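Outer membrane protein Omp121 (Bacteroides thetaiotaomicron, PDB 5FQ8) probably imports nutrients across the outer membrane of this bacterium as a TonB-dependent receptor with a plugged beta-barrel. Local coordinates at residues B[395-407]-B[456-468]. Numbering follows the deposited sequence.
Sequences LKYFKFTYRMGLD and EINQDIMVNFNMP. With KR0 (3-decanoyloxypropyl decanoate), chain K; C8E ((hydroxyethyloxy)tri(ethyloxy)octane), chain U.
F398 and F465 face each other across two antiparallel neighbouring strands of the TonB-dependent receptor barrel; the axes of strands 398-407 and 456-468 lie 175° apart in N-to-C direction. Their rings are near parallel, planes 22° apart with centroids 4.7 Å apart, but slid so far that they barely overlap: F465 CD1 sits over one face of F398. The two rings reach this position by different first torsions, F398 CG lying anti to its carbonyl carbon and F465 CG anti to its nitrogen. Beyond them, Y397 is sandwiched, K396 CG over one ring face and M467 CE over the other, 3.9 Å from the centroid, a CH-pi contact joined by a more distant Met-aromatic one from SD. Further along the same surface as F398, F400 CE2 meets I461 CG2 at 3.6 Å. The Y402 ring stands nearly perpendicular to the Q459 amide, planes 85° apart, and a decanoyl chain of KR0 lies over one of its faces, C21 3.5 Å from CE1, consistent with this being the lipid-facing side of the barrel. The other surface is mostly polar: T401 OG1 hydrogen-bonds D391 OD1, and R403 NE hydrogen-bonds Q389 OE1 of the preceding strand. Between the segments, one water donates to D460 OD2 at 2.8 Å and, weakly, to R403 O at 3.0 Å.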
# COMPACT_ATOMS: atom_id res chain seq x y z
N LEU B 395 45.98 -39.67 3.31
CA LEU B 395 46.63 -40.69 2.47
C LEU B 395 47.52 -40.06 1.40
O LEU B 395 47.42 -40.37 0.21
CB LEU B 395 45.60 -41.62 1.84
CG LEU B 395 44.77 -42.37 2.87
CD1 LEU B 395 43.64 -43.13 2.20
CD2 LEU B 395 45.66 -43.32 3.64
N LYS B 396 48.40 -39.16 1.84
CA LYS B 396 49.49 -38.65 1.02
C LYS B 396 49.00 -37.74 -0.10
O LYS B 396 49.46 -36.61 -0.22
CB LYS B 396 50.31 -39.81 0.45
CG LYS B 396 51.72 -39.44 -0.03
CD LYS B 396 52.70 -39.31 1.12
CE LYS B 396 54.11 -39.04 0.63
NZ LYS B 396 54.58 -40.13 -0.27
N TYR B 397 48.08 -38.23 -0.92
CA TYR B 397 47.76 -37.55 -2.17
C TYR B 397 46.33 -37.04 -2.27
O TYR B 397 45.98 -36.47 -3.31
CB TYR B 397 48.03 -38.49 -3.35
CG TYR B 397 49.37 -39.20 -3.31
CD1 TYR B 397 50.54 -38.54 -3.66
CD2 TYR B 397 49.45 -40.54 -2.95
CE1 TYR B 397 51.76 -39.18 -3.63
CE2 TYR B 397 50.66 -41.19 -2.92
CZ TYR B 397 51.81 -40.51 -3.26
OH TYR B 397 53.01 -41.18 -3.23
N PHE B 398 45.49 -37.20 -1.25
CA PHE B 398 44.10 -36.76 -1.31
C PHE B 398 43.84 -35.61 -0.35
O PHE B 398 44.59 -35.36 0.59
CB PHE B 398 43.14 -37.90 -0.96
CG PHE B 398 43.27 -39.10 -1.83
CD1 PHE B 398 42.60 -39.17 -3.03
CD2 PHE B 398 44.02 -40.18 -1.42
CE1 PHE B 398 42.71 -40.29 -3.82
CE2 PHE B 398 44.12 -41.31 -2.20
CZ PHE B 398 43.46 -41.36 -3.41
N LYS B 399 42.72 -34.93 -0.60
CA LYS B 399 42.32 -33.77 0.19
C LYS B 399 40.81 -33.66 0.09
O LYS B 399 40.27 -33.57 -1.01
CB LYS B 399 43.00 -32.49 -0.33
CG LYS B 399 42.61 -31.22 0.40
CD LYS B 399 42.79 -29.97 -0.47
CE LYS B 399 44.20 -29.43 -0.42
NZ LYS B 399 44.31 -28.14 -1.14
N PHE B 400 40.12 -33.70 1.23
CA PHE B 400 38.69 -33.47 1.27
C PHE B 400 38.40 -32.00 1.54
O PHE B 400 39.05 -31.38 2.38
CB PHE B 400 38.01 -34.33 2.34
CG PHE B 400 36.57 -33.99 2.56
CD1 PHE B 400 36.20 -32.97 3.39
CD2 PHE B 400 35.59 -34.70 1.91
CE1 PHE B 400 34.88 -32.65 3.57
CE2 PHE B 400 34.26 -34.39 2.09
CZ PHE B 400 33.91 -33.37 2.92
N THR B 401 37.41 -31.45 0.85
CA THR B 401 37.04 -30.06 1.04
C THR B 401 35.53 -29.93 1.10
O THR B 401 34.83 -30.34 0.17
CB THR B 401 37.61 -29.19 -0.06
OG1 THR B 401 39.02 -29.07 0.12
CG2 THR B 401 37.00 -27.82 -0.00
N TYR B 402 35.03 -29.36 2.19
CA TYR B 402 33.65 -28.93 2.29
C TYR B 402 33.63 -27.41 2.37
O TYR B 402 34.31 -26.83 3.21
CB TYR B 402 32.94 -29.53 3.50
CG TYR B 402 31.57 -28.92 3.75
CD1 TYR B 402 30.56 -29.05 2.81
CD2 TYR B 402 31.30 -28.21 4.90
CE1 TYR B 402 29.32 -28.50 3.02
CE2 TYR B 402 30.07 -27.66 5.12
CZ TYR B 402 29.09 -27.81 4.18
OH TYR B 402 27.86 -27.25 4.39
N ARG B 403 32.86 -26.79 1.50
CA ARG B 403 32.73 -25.34 1.50
C ARG B 403 31.26 -24.99 1.36
O ARG B 403 30.54 -25.59 0.57
CB ARG B 403 33.52 -24.73 0.36
CG ARG B 403 33.26 -23.28 0.14
CD ARG B 403 33.72 -22.90 -1.25
NE ARG B 403 35.06 -23.41 -1.48
CZ ARG B 403 35.52 -23.79 -2.66
NH1 ARG B 403 34.74 -23.72 -3.72
NH2 ARG B 403 36.76 -24.25 -2.76
N MET B 404 30.81 -24.02 2.15
CA MET B 404 29.42 -23.63 2.22
C MET B 404 29.34 -22.12 2.24
O MET B 404 30.05 -21.48 3.01
CB MET B 404 28.73 -24.21 3.46
CG MET B 404 27.38 -23.57 3.79
SD MET B 404 26.41 -24.47 5.02
CE MET B 404 25.02 -23.38 5.18
N GLY B 405 28.49 -21.55 1.40
CA GLY B 405 28.33 -20.12 1.33
C GLY B 405 26.90 -19.72 1.65
O GLY B 405 25.96 -20.45 1.35
N LEU B 406 26.76 -18.55 2.26
CA LEU B 406 25.47 -17.96 2.54
C LEU B 406 25.55 -16.48 2.22
O LEU B 406 26.51 -15.82 2.61
CB LEU B 406 25.06 -18.14 4.00
CG LEU B 406 23.72 -17.53 4.40
CD1 LEU B 406 22.68 -18.57 4.25
CD2 LEU B 406 23.75 -17.04 5.81
N ASP B 407 24.55 -15.96 1.52
CA ASP B 407 24.47 -14.55 1.19
C ASP B 407 23.01 -14.13 1.29
O ASP B 407 22.16 -14.68 0.59
CB ASP B 407 25.03 -14.29 -0.21
CG ASP B 407 25.35 -12.83 -0.47
OD1 ASP B 407 24.78 -11.94 0.16
OD2 ASP B 407 26.19 -12.57 -1.35
N GLU B 456 20.75 -16.65 -0.97
CA GLU B 456 21.31 -17.73 -1.76
C GLU B 456 22.17 -18.60 -0.87
O GLU B 456 22.80 -18.13 0.07
CB GLU B 456 22.13 -17.21 -2.93
CG GLU B 456 21.52 -16.01 -3.66
CD GLU B 456 22.40 -15.51 -4.79
OE1 GLU B 456 23.52 -16.05 -4.92
OE2 GLU B 456 21.98 -14.60 -5.54
N ILE B 457 22.18 -19.89 -1.16
CA ILE B 457 23.00 -20.82 -0.40
C ILE B 457 23.70 -21.74 -1.37
O ILE B 457 23.08 -22.28 -2.29
CB ILE B 457 22.17 -21.65 0.60
CG1 ILE B 457 21.73 -20.79 1.76
CG2 ILE B 457 22.99 -22.80 1.12
CD1 ILE B 457 20.81 -21.51 2.70
N ASN B 458 25.00 -21.93 -1.16
CA ASN B 458 25.79 -22.76 -2.04
C ASN B 458 26.60 -23.73 -1.21
O ASN B 458 27.21 -23.34 -0.21
CB ASN B 458 26.70 -21.91 -2.91
CG ASN B 458 27.28 -22.68 -4.05
OD1 ASN B 458 26.58 -23.02 -4.99
ND2 ASN B 458 28.57 -22.97 -3.97
N GLN B 459 26.60 -24.99 -1.60
CA GLN B 459 27.34 -26.01 -0.88
C GLN B 459 28.12 -26.86 -1.85
O GLN B 459 27.57 -27.32 -2.86
CB GLN B 459 26.41 -26.87 -0.03
CG GLN B 459 25.76 -26.06 1.06
CD GLN B 459 25.29 -26.90 2.20
OE1 GLN B 459 25.29 -28.12 2.11
NE2 GLN B 459 24.89 -26.25 3.29
N ASP B 460 29.40 -27.04 -1.56
CA ASP B 460 30.27 -27.87 -2.37
C ASP B 460 30.93 -28.91 -1.50
O ASP B 460 31.44 -28.59 -0.42
CB ASP B 460 31.31 -27.03 -3.09
CG ASP B 460 30.72 -26.18 -4.18
OD1 ASP B 460 30.56 -26.69 -5.31
OD2 ASP B 460 30.40 -25.01 -3.90
N ILE B 461 30.89 -30.16 -1.94
CA ILE B 461 31.65 -31.25 -1.35
C ILE B 461 32.55 -31.79 -2.44
O ILE B 461 32.07 -32.10 -3.54
CB ILE B 461 30.73 -32.34 -0.78
CG1 ILE B 461 29.76 -31.73 0.21
CG2 ILE B 461 31.51 -33.39 -0.08
CD1 ILE B 461 28.74 -32.72 0.68
N MET B 462 33.84 -31.89 -2.17
CA MET B 462 34.82 -32.23 -3.18
C MET B 462 35.84 -33.22 -2.64
O MET B 462 36.06 -33.32 -1.43
CB MET B 462 35.57 -31.00 -3.69
CG MET B 462 34.69 -29.87 -4.12
SD MET B 462 35.65 -28.40 -4.38
CE MET B 462 34.43 -27.27 -4.94
N VAL B 463 36.50 -33.91 -3.55
CA VAL B 463 37.66 -34.72 -3.22
C VAL B 463 38.71 -34.52 -4.30
O VAL B 463 38.43 -34.69 -5.49
CB VAL B 463 37.31 -36.21 -3.05
CG1 VAL B 463 36.57 -36.71 -4.25
CG2 VAL B 463 38.56 -37.02 -2.82
N ASN B 464 39.92 -34.15 -3.89
CA ASN B 464 41.02 -33.92 -4.82
C ASN B 464 42.07 -35.01 -4.67
O ASN B 464 42.28 -35.55 -3.58
CB ASN B 464 41.66 -32.55 -4.58
CG ASN B 464 42.62 -32.18 -5.68
OD1 ASN B 464 43.84 -32.30 -5.52
ND2 ASN B 464 42.09 -31.73 -6.81
N PHE B 465 42.72 -35.32 -5.78
CA PHE B 465 43.77 -36.34 -5.82
C PHE B 465 44.91 -35.83 -6.67
O PHE B 465 44.71 -35.53 -7.84
CB PHE B 465 43.21 -37.64 -6.38
CG PHE B 465 44.25 -38.67 -6.67
CD1 PHE B 465 45.14 -39.06 -5.71
CD2 PHE B 465 44.30 -39.27 -7.91
CE1 PHE B 465 46.09 -40.02 -5.97
CE2 PHE B 465 45.24 -40.23 -8.19
CZ PHE B 465 46.14 -40.61 -7.22
N ASN B 466 46.10 -35.72 -6.08
CA ASN B 466 47.25 -35.14 -6.78
C ASN B 466 48.49 -35.99 -6.53
O ASN B 466 48.98 -36.05 -5.40
CB ASN B 466 47.49 -33.70 -6.33
CG ASN B 466 48.46 -32.97 -7.23
OD1 ASN B 466 49.39 -33.57 -7.76
ND2 ASN B 466 48.25 -31.68 -7.41
N MET B 467 49.01 -36.61 -7.59
CA MET B 467 50.13 -37.52 -7.44
C MET B 467 51.06 -37.49 -8.65
O MET B 467 50.59 -37.73 -9.77
CB MET B 467 49.63 -38.94 -7.22
CG MET B 467 50.71 -39.97 -7.38
SD MET B 467 50.06 -41.58 -7.79
CE MET B 467 49.63 -42.20 -6.19
N PRO B 468 52.35 -37.24 -8.46
CA PRO B 468 53.29 -37.32 -9.58
C PRO B 468 53.75 -38.73 -9.86
O PRO B 468 53.99 -39.51 -8.94
CB PRO B 468 54.46 -36.45 -9.10
CG PRO B 468 54.42 -36.56 -7.64
CD PRO B 468 52.96 -36.61 -7.28
C1 KR0 K . 20.46 -28.06 -1.65
O1 KR0 K . 21.58 -28.88 -1.33
C2 KR0 K . 20.96 -26.63 -1.65
C3 KR0 K . 20.44 -25.87 -0.46
C4 KR0 K . 21.06 -27.45 5.44
O4 KR0 K . 21.08 -26.26 0.75
C5 KR0 K . 20.48 -25.78 1.99
C6 KR0 K . 22.58 -27.58 5.28
C7 KR0 K . 21.68 -29.55 -0.05
C8 KR0 K . 23.36 -27.49 6.59
O8 KR0 K . 19.47 -25.12 1.91
C9 KR0 K . 24.88 -27.50 6.36
O9 KR0 K . 20.71 -30.13 0.41
C10 KR0 K . 21.07 -26.07 3.35
C11 KR0 K . 20.36 -27.19 4.10
C12 KR0 K . 22.97 -29.55 0.73
C13 KR0 K . 23.22 -30.95 1.27
C14 KR0 K . 25.67 -27.81 7.64
C15 KR0 K . 27.15 -27.46 7.52
C16 KR0 K . 27.88 -27.54 8.84
C17 KR0 K . 24.69 -31.17 1.62
C18 KR0 K . 24.99 -31.01 3.11
C19 KR0 K . 26.50 -31.08 3.33
C20 KR0 K . 26.90 -31.27 4.79
C21 KR0 K . 28.43 -31.27 4.94
C22 KR0 K . 28.88 -31.88 6.26
C23 KR0 K . 30.34 -31.64 6.57
C8 C8E U . 19.48 -22.82 6.25
O9 C8E U . 20.49 -21.87 6.48
C10 C8E U . 21.65 -22.51 6.96
C11 C8E U . 22.43 -21.64 7.94
O12 C8E U . 23.79 -22.00 7.80
C13 C8E U . 24.67 -21.29 8.64
C14 C8E U . 26.09 -21.53 8.14
O15 C8E U . 26.31 -20.85 6.92
C16 C8E U . 27.68 -20.75 6.61
O HOH W 1 30.60 -23.46 -1.60